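Local coordinates for protein xylanase 10C (Pseudomonas cellulosa, PDB 1GNY) that cleaves internal linkages of the xylan backbone through its C-terminal catalytic domain, while the N-terminal CBM15 module described here binds xylan and xylooligosaccharides, at residues 54-67 / 101-114. Sequence-based numbering, arbitrary orientation.
Sequences LEDAVIAMVVNVSA and TADTDLTLTCTIDE. With NA (sodium ion), chain C.
E55 meets the backbone of 112-114 through its carboxylate: OE1 accepts from E114 N at 2.9 Å on its syn lone pair, while OE2 takes the amide of F119. Water 1 lies 2.6 Å from E55 OE1 and also reaches D113 OD1, its protons probably shared among the acids. Folded back about CB-CG (chi2 -67°), the buried side chain returns toward this loop although its CB points away. Cut back to an alanine, this position would probably leave the amides of E114 and F119 without their acceptor. Next to it, D56 N donates to I112 O at 2.7 Å, and I112 N to A57 O. From there strands 58-65 and 106-111 form an antiparallel ladder in one sheet of the CBM15 beta-sandwich; I59, M61 and V63 exchange paired backbone N-H...O bonds with C110, L108 and L106 respectively. Apart from C110, disulfide-bonded to C93, their apolar side chains suit the face turned to the second sheet, where V63 CG2 meets L108 CD1 crosswise at 3.9 Å. Threonines opposite V58, A60 and V62 suit the outer face. At the far end the N64 amide serves two partners: ND2 donates to D105 OD1 at 2.9 Å, amide and carboxylate planes 83° apart. N64 OD1 coordinates the sodium ion at 2.4 Å, joined by V65 O, A102 O and waters 3 and 5. D105 OD2 pairs with K143.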
ATOM      1  N   LEU A  54      -0.945   5.220 -14.635  1.00 14.56           N
ATOM      2  CA  LEU A  54      -1.505   5.254 -13.274  1.00 14.49           C
ATOM      3  C   LEU A  54      -2.028   6.607 -12.781  1.00 14.93           C
ATOM      4  O   LEU A  54      -2.627   6.673 -11.706  1.00 14.37           O
ATOM      5  CB  LEU A  54      -0.496   4.655 -12.272  1.00 14.92           C
ATOM      6  CG  LEU A  54      -0.454   3.145 -12.231  1.00 13.35           C
ATOM      7  CD1 LEU A  54       0.833   2.679 -11.496  1.00 13.85           C
ATOM      8  CD2 LEU A  54      -1.703   2.511 -11.612  1.00 16.32           C
ATOM      9  N   GLU A  55      -1.867   7.666 -13.565  1.00 15.69           N
ATOM     10  CA  GLU A  55      -2.408   8.964 -13.126  1.00 16.26           C
ATOM     11  C   GLU A  55      -3.929   8.877 -13.082  1.00 16.85           C
ATOM     12  O   GLU A  55      -4.546   8.320 -13.997  1.00 17.26           O
ATOM     13  CB  GLU A  55      -1.936  10.101 -14.038  1.00 16.47           C
ATOM     14  CG  GLU A  55      -0.464  10.437 -13.897  1.00 17.33           C
ATOM     15  CD  GLU A  55      -0.116  11.048 -12.534  1.00 17.58           C
ATOM     16  OE1 GLU A  55      -1.033  11.603 -11.874  1.00 17.71           O
ATOM     17  OE2 GLU A  55       1.061  10.955 -12.137  1.00 17.80           O
ATOM     18  N   ASP A  56      -4.523   9.393 -11.992  1.00 17.62           N
ATOM     19  CA  ASP A  56      -5.981   9.348 -11.735  1.00 18.13           C
ATOM     20  C   ASP A  56      -6.516   7.924 -11.432  1.00 17.23           C
ATOM     21  O   ASP A  56      -7.720   7.707 -11.344  1.00 17.61           O
ATOM     22  CB  ASP A  56      -6.780  10.042 -12.861  1.00 19.38           C
ATOM     23  CG  ASP A  56      -6.412  11.514 -13.015  1.00 23.10           C
ATOM     24  OD1 ASP A  56      -6.291  12.227 -12.010  1.00 23.76           O
ATOM     25  OD2 ASP A  56      -6.201  12.041 -14.112  1.00 28.64           O
ATOM     26  N   ALA A  57      -5.612   6.978 -11.182  1.00 15.94           N
ATOM     27  CA  ALA A  57      -6.008   5.623 -10.784  1.00 15.98           C
ATOM     28  C   ALA A  57      -6.405   5.624  -9.307  1.00 15.77           C
ATOM     29  O   ALA A  57      -5.908   6.434  -8.527  1.00 17.46           O
ATOM     30  CB  ALA A  57      -4.877   4.621 -11.000  1.00 15.67           C
ATOM     31  N   VAL A  58      -7.304   4.726  -8.948  1.00 16.44           N
ATOM     32  CA  VAL A  58      -7.755   4.540  -7.557  1.00 16.73           C
ATOM     33  C   VAL A  58      -7.311   3.177  -7.041  1.00 15.49           C
ATOM     34  O   VAL A  58      -7.680   2.158  -7.612  1.00 15.45           O
ATOM     35  CB  VAL A  58      -9.274   4.665  -7.415  1.00 17.48           C
ATOM     36  CG1 VAL A  58      -9.701   4.471  -5.975  1.00 19.68           C
ATOM     37  CG2 VAL A  58      -9.700   6.038  -7.934  1.00 19.05           C
ATOM     38  N   ILE A  59      -6.520   3.183  -5.972  1.00 15.20           N
ATOM     39  CA  ILE A  59      -6.083   1.965  -5.277  1.00 15.11           C
ATOM     40  C   ILE A  59      -7.052   1.715  -4.127  1.00 15.50           C
ATOM     41  O   ILE A  59      -7.270   2.620  -3.296  1.00 17.52           O
ATOM     42  CB  ILE A  59      -4.640   2.133  -4.718  1.00 14.75           C
ATOM     43  CG1 ILE A  59      -3.665   2.511  -5.838  1.00 15.56           C
ATOM     44  CG2 ILE A  59      -4.173   0.870  -3.997  1.00 14.00           C
ATOM     45  CD1 ILE A  59      -2.371   3.080  -5.322  1.00 19.64           C
ATOM     46  N   ALA A  60      -7.632   0.530  -4.077  1.00 15.41           N
ATOM     47  CA  ALA A  60      -8.517   0.162  -2.953  1.00 15.28           C
ATOM     48  C   ALA A  60      -7.956  -1.088  -2.286  1.00 14.95           C
ATOM     49  O   ALA A  60      -7.763  -2.116  -2.956  1.00 15.21           O
ATOM     50  CB  ALA A  60      -9.924  -0.078  -3.430  1.00 16.16           C
ATOM     51  N   MET A  61      -7.689  -1.005  -0.979  1.00 13.97           N
ATOM     52  CA  MET A  61      -7.179  -2.147  -0.219  1.00 13.65           C
ATOM     53  C   MET A  61      -8.168  -2.606   0.841  1.00 13.72           C
ATOM     54  O   MET A  61      -8.654  -1.779   1.583  1.00 14.90           O
ATOM     55  CB  MET A  61      -5.852  -1.785   0.467  1.00 13.76           C
ATOM     56  CG  MET A  61      -4.773  -1.400  -0.467  1.00 13.64           C
ATOM     57  SD  MET A  61      -3.135  -1.654   0.322  1.00 14.69           S
ATOM     58  CE  MET A  61      -2.122  -1.084  -1.009  1.00 15.25           C
ATOM     59  N   VAL A  62      -8.462  -3.903   0.911  1.00 13.33           N
ATOM     60  CA  VAL A  62      -9.285  -4.418   2.043  1.00 13.91           C
ATOM     61  C   VAL A  62      -8.250  -4.881   3.058  1.00 14.33           C
ATOM     62  O   VAL A  62      -7.416  -5.744   2.729  1.00 13.35           O
ATOM     63  CB  VAL A  62     -10.202  -5.568   1.674  1.00 13.96           C
ATOM     64  CG1 VAL A  62     -10.911  -6.125   2.930  1.00 15.83           C
ATOM     65  CG2 VAL A  62     -11.256  -5.119   0.653  1.00 15.41           C
ATOM     66  N   VAL A  63      -8.306  -4.337   4.271  1.00 13.48           N
ATOM     67  CA  VAL A  63      -7.318  -4.655   5.321  1.00 13.77           C
ATOM     68  C   VAL A  63      -7.944  -5.053   6.643  1.00 15.08           C
ATOM     69  O   VAL A  63      -9.113  -4.786   6.869  1.00 14.95           O
ATOM     70  CB  VAL A  63      -6.330  -3.488   5.589  1.00 13.64           C
ATOM     71  CG1 VAL A  63      -5.648  -3.064   4.303  1.00 14.23           C
ATOM     72  CG2 VAL A  63      -7.045  -2.267   6.227  1.00 15.87           C
ATOM     73  N   ASN A  64      -7.167  -5.735   7.474  1.00 15.43           N
ATOM     74  CA  ASN A  64      -7.554  -6.000   8.860  1.00 16.32           C
ATOM     75  C   ASN A  64      -6.410  -5.597   9.748  1.00 16.99           C
ATOM     76  O   ASN A  64      -5.247  -6.013   9.525  1.00 16.30           O
ATOM     77  CB  ASN A  64      -7.933  -7.435   9.106  1.00 17.57           C
ATOM     78  CG  ASN A  64      -8.571  -7.622  10.484  1.00 18.25           C
ATOM     79  OD1 ASN A  64      -7.878  -7.724  11.482  1.00 16.46           O
ATOM     80  ND2 ASN A  64      -9.925  -7.589  10.540  1.00 21.21           N
ATOM     81  N   VAL A  65      -6.710  -4.765  10.740  1.00 16.47           N
ATOM     82  CA  VAL A  65      -5.681  -4.244  11.658  1.00 18.02           C
ATOM     83  C   VAL A  65      -5.791  -4.908  13.042  1.00 17.13           C
ATOM     84  O   VAL A  65      -6.888  -5.111  13.541  1.00 16.38           O
ATOM     85  CB  VAL A  65      -5.589  -2.691  11.687  1.00 19.77           C
ATOM     86  CG1 VAL A  65      -6.382  -1.986  10.523  1.00 21.78           C
ATOM     87  CG2 VAL A  65      -5.883  -2.081  13.034  1.00 21.04           C
ATOM     88  N   SER A  66      -4.662  -5.290  13.627  1.00 16.41           N
ATOM     89  CA  SER A  66      -4.690  -5.968  14.936  1.00 17.14           C
ATOM     90  C   SER A  66      -4.982  -4.987  16.071  1.00 16.61           C
ATOM     91  O   SER A  66      -4.802  -3.760  15.961  1.00 15.79           O
ATOM     92  CB  SER A  66      -3.379  -6.708  15.251  1.00 18.26           C
ATOM     93  OG  SER A  66      -2.356  -5.815  15.650  1.00 18.85           O
ATOM     94  N   ALA A  67      -5.408  -5.557  17.188  1.00 16.97           N
ATOM     95  CA  ALA A  67      -5.716  -4.759  18.389  1.00 17.32           C
ATOM     96  C   ALA A  67      -4.500  -3.953  18.880  1.00 16.92           C
ATOM     97  O   ALA A  67      -4.614  -2.773  19.250  1.00 16.79           O
ATOM     98  CB  ALA A  67      -6.235  -5.683  19.497  1.00 17.86           C
ATOM     99  N   THR A 101     -10.112   0.630  13.076  1.00 17.81           N
ATOM    100  CA  THR A 101     -10.637  -0.247  14.119  1.00 18.06           C
ATOM    101  C   THR A 101     -10.023  -1.633  13.934  1.00 17.84           C
ATOM    102  O   THR A 101      -9.686  -2.038  12.804  1.00 16.44           O
ATOM    103  CB  THR A 101     -12.179  -0.373  14.057  1.00 18.75           C
ATOM    104  OG1 THR A 101     -12.642  -1.244  15.111  1.00 20.29           O
ATOM    105  CG2 THR A 101     -12.654  -1.024  12.783  1.00 19.18           C
ATOM    106  N   ALA A 102      -9.889  -2.339  15.038  1.00 17.42           N
ATOM    107  CA  ALA A 102      -9.476  -3.740  14.986  1.00 18.28           C
ATOM    108  C   ALA A 102     -10.689  -4.684  14.950  1.00 18.49           C
ATOM    109  O   ALA A 102     -10.518  -5.922  14.829  1.00 19.08           O
ATOM    110  CB  ALA A 102      -8.624  -4.061  16.184  1.00 19.12           C
ATOM    111  N   ASP A 103     -11.893  -4.142  15.044  1.00 18.16           N
ATOM    112  CA  ASP A 103     -13.109  -4.964  15.211  1.00 19.01           C
ATOM    113  C   ASP A 103     -13.686  -5.591  13.935  1.00 19.02           C
ATOM    114  O   ASP A 103     -14.439  -6.575  14.005  1.00 20.51           O
ATOM    115  CB  ASP A 103     -14.223  -4.122  15.831  1.00 18.94           C
ATOM    116  CG  ASP A 103     -13.884  -3.609  17.185  1.00 21.23           C
ATOM    117  OD1 ASP A 103     -13.192  -4.321  17.940  1.00 24.39           O
ATOM    118  OD2 ASP A 103     -14.290  -2.510  17.607  1.00 24.22           O
ATOM    119  N   THR A 104     -13.431  -4.953  12.788  1.00 18.66           N
ATOM    120  CA  THR A 104     -13.906  -5.418  11.485  1.00 19.21           C
ATOM    121  C   THR A 104     -12.855  -5.128  10.429  1.00 18.69           C
ATOM    122  O   THR A 104     -11.928  -4.339  10.621  1.00 18.30           O
ATOM    123  CB  THR A 104     -15.231  -4.712  11.057  1.00 20.06           C
ATOM    124  OG1 THR A 104     -14.970  -3.360  10.658  1.00 20.22           O
ATOM    125  CG2 THR A 104     -16.260  -4.593  12.179  1.00 20.98           C
ATOM    126  N   ASP A 105     -13.015  -5.792   9.297  1.00 17.92           N
ATOM    127  CA  ASP A 105     -12.241  -5.442   8.100  1.00 17.41           C
ATOM    128  C   ASP A 105     -12.632  -4.024   7.645  1.00 17.58           C
ATOM    129  O   ASP A 105     -13.754  -3.542   7.909  1.00 18.11           O
ATOM    130  CB  ASP A 105     -12.530  -6.361   6.906  1.00 18.12           C
ATOM    131  CG  ASP A 105     -12.046  -7.777   7.102  1.00 17.21           C
ATOM    132  OD1 ASP A 105     -11.275  -8.034   8.053  1.00 19.95           O
ATOM    133  OD2 ASP A 105     -12.408  -8.714   6.351  1.00 19.73           O
ATOM    134  N   LEU A 106     -11.716  -3.377   6.938  1.00 15.82           N
ATOM    135  CA  LEU A 106     -11.905  -2.019   6.396  1.00 17.17           C
ATOM    136  C   LEU A 106     -11.409  -1.919   4.968  1.00 17.69           C
ATOM    137  O   LEU A 106     -10.494  -2.645   4.566  1.00 16.62           O
ATOM    138  CB  LEU A 106     -11.078  -1.006   7.182  1.00 17.86           C
ATOM    139  CG  LEU A 106     -11.351  -0.889   8.663  1.00 22.39           C
ATOM    140  CD1 LEU A 106     -10.146  -0.253   9.357  1.00 26.15           C
ATOM    141  CD2 LEU A 106     -12.661  -0.118   8.884  1.00 26.17           C
ATOM    142  N   THR A 107     -11.987  -0.979   4.227  1.00 17.92           N
ATOM    143  CA  THR A 107     -11.532  -0.661   2.873  1.00 18.09           C
ATOM    144  C   THR A 107     -10.900   0.722   2.909  1.00 18.56           C
ATOM    145  O   THR A 107     -11.560   1.738   3.261  1.00 18.67           O
ATOM    146  CB  THR A 107     -12.667  -0.680   1.844  1.00 18.56           C
ATOM    147  OG1 THR A 107     -13.205  -2.009   1.746  1.00 19.57           O
ATOM    148  CG2 THR A 107     -12.155  -0.385   0.450  1.00 19.22           C
ATOM    149  N   LEU A 108      -9.627   0.771   2.544  1.00 18.09           N
ATOM    150  CA  LEU A 108      -8.873   2.015   2.449  1.00 17.87           C
ATOM    151  C   LEU A 108      -8.576   2.320   0.989  1.00 18.83           C
ATOM    152  O   LEU A 108      -8.266   1.428   0.216  1.00 17.65           O
ATOM    153  CB  LEU A 108      -7.562   1.906   3.214  1.00 18.21           C
ATOM    154  CG  LEU A 108      -7.700   1.559   4.697  1.00 19.21           C
ATOM    155  CD1 LEU A 108      -6.344   1.469   5.343  1.00 22.22           C
ATOM    156  CD2 LEU A 108      -8.562   2.565   5.448  1.00 20.97           C
ATOM    157  N   THR A 109      -8.709   3.588   0.617  1.00 18.89           N
ATOM    158  CA  THR A 109      -8.508   3.993  -0.768  1.00 19.46           C
ATOM    159  C   THR A 109      -7.501   5.128  -0.914  1.00 19.17           C
ATOM    160  O   THR A 109      -7.258   5.928   0.019  1.00 19.62           O
ATOM    161  CB  THR A 109      -9.825   4.336  -1.497  1.00 20.27           C
ATOM    162  OG1 THR A 109     -10.351   5.566  -0.985  1.00 23.24           O
ATOM    163  CG2 THR A 109     -10.912   3.318  -1.288  1.00 20.77           C
ATOM    164  N   CYS A 110      -6.917   5.191  -2.111  1.00 17.53           N
ATOM    165  CA  CYS A 110      -5.894   6.165  -2.428  1.00 17.77           C
ATOM    166  C   CYS A 110      -5.946   6.505  -3.892  1.00 18.43           C
ATOM    167  O   CYS A 110      -5.859   5.614  -4.729  1.00 18.50           O
ATOM    168  CB  CYS A 110      -4.499   5.607  -2.110  1.00 18.53           C
ATOM    169  SG  CYS A 110      -3.137   6.723  -2.483  1.00 19.28           S
ATOM    170  N   THR A 111      -6.132   7.780  -4.200  1.00 18.15           N
ATOM    171  CA  THR A 111      -6.122   8.245  -5.602  1.00 19.09           C
ATOM    172  C   THR A 111      -4.728   8.781  -5.969  1.00 18.78           C
ATOM    173  O   THR A 111      -4.179   9.656  -5.289  1.00 19.42           O
ATOM    174  CB  THR A 111      -7.161   9.342  -5.858  1.00 19.24           C
ATOM    175  OG1 THR A 111      -8.474   8.818  -5.676  1.00 19.37           O
ATOM    176  CG2 THR A 111      -7.168   9.786  -7.301  1.00 21.45           C
ATOM    177  N   ILE A 112      -4.170   8.258  -7.052  1.00 18.57           N
ATOM    178  CA  ILE A 112      -2.883   8.742  -7.565  1.00 18.96           C
ATOM    179  C   ILE A 112      -3.157   9.977  -8.429  1.00 19.71           C
ATOM    180  O   ILE A 112      -3.896   9.906  -9.399  1.00 19.71           O
ATOM    181  CB  ILE A 112      -2.145   7.653  -8.406  1.00 18.92           C
ATOM    182  CG1 ILE A 112      -1.769   6.448  -7.530  1.00 19.09           C
ATOM    183  CG2 ILE A 112      -0.923   8.258  -9.098  1.00 19.18           C
ATOM    184  CD1 ILE A 112      -1.271   5.183  -8.320  1.00 21.90           C
ATOM    185  N   ASP A 113      -2.564  11.104  -8.068  1.00 21.73           N
ATOM    186  CA  ASP A 113      -2.745  12.360  -8.806  1.00 22.88           C
ATOM    187  C   ASP A 113      -1.536  13.297  -8.578  1.00 24.07           C
ATOM    188  O   ASP A 113      -1.489  14.032  -7.588  1.00 24.91           O
ATOM    189  CB  ASP A 113      -4.040  13.033  -8.360  1.00 24.12           C
ATOM    190  CG  ASP A 113      -4.343  14.330  -9.117  1.00 26.41           C
ATOM    191  OD1 ASP A 113      -3.718  14.621 -10.162  1.00 26.62           O
ATOM    192  OD2 ASP A 113      -5.210  15.133  -8.703  1.00 31.62           O
ATOM    193  N   GLU A 114      -0.573  13.228  -9.489  1.00 23.67           N
ATOM    194  CA  GLU A 114       0.627  14.074  -9.470  1.00 24.32           C
ATOM    195  C   GLU A 114       0.544  15.134 -10.572  1.00 25.30           C
ATOM    196  O   GLU A 114       0.169  14.857 -11.709  1.00 24.08           O
ATOM    197  CB  GLU A 114       1.907  13.249  -9.600  1.00 24.41           C
ATOM    198  CG  GLU A 114       2.196  12.369  -8.373  1.00 23.48           C
ATOM    199  CD  GLU A 114       2.598  13.189  -7.153  1.00 25.55           C
ATOM    200  OE1 GLU A 114       3.708  13.756  -7.140  1.00 24.79           O
ATOM    201  OE2 GLU A 114       1.784  13.285  -6.210  1.00 26.39           O
TER
HETATM  202 NA    NA C1244      -8.729  -7.018  13.649  1.00 34.18          NA
HETATM  203  O   HOH W   1      -2.656  13.564 -12.457  1.00 30.81           O
HETATM  204  O   HOH W   2      -6.446  14.900 -12.214  1.00 42.90           O
HETATM  205  O   HOH W   3     -11.272  -8.007  13.121  1.00 31.91           O
HETATM  206  O   HOH W   4      -9.358  -4.272  11.500  1.00 23.57           O
HETATM  207  O   HOH W   5      -8.166  -8.338  14.968  1.00 36.61           O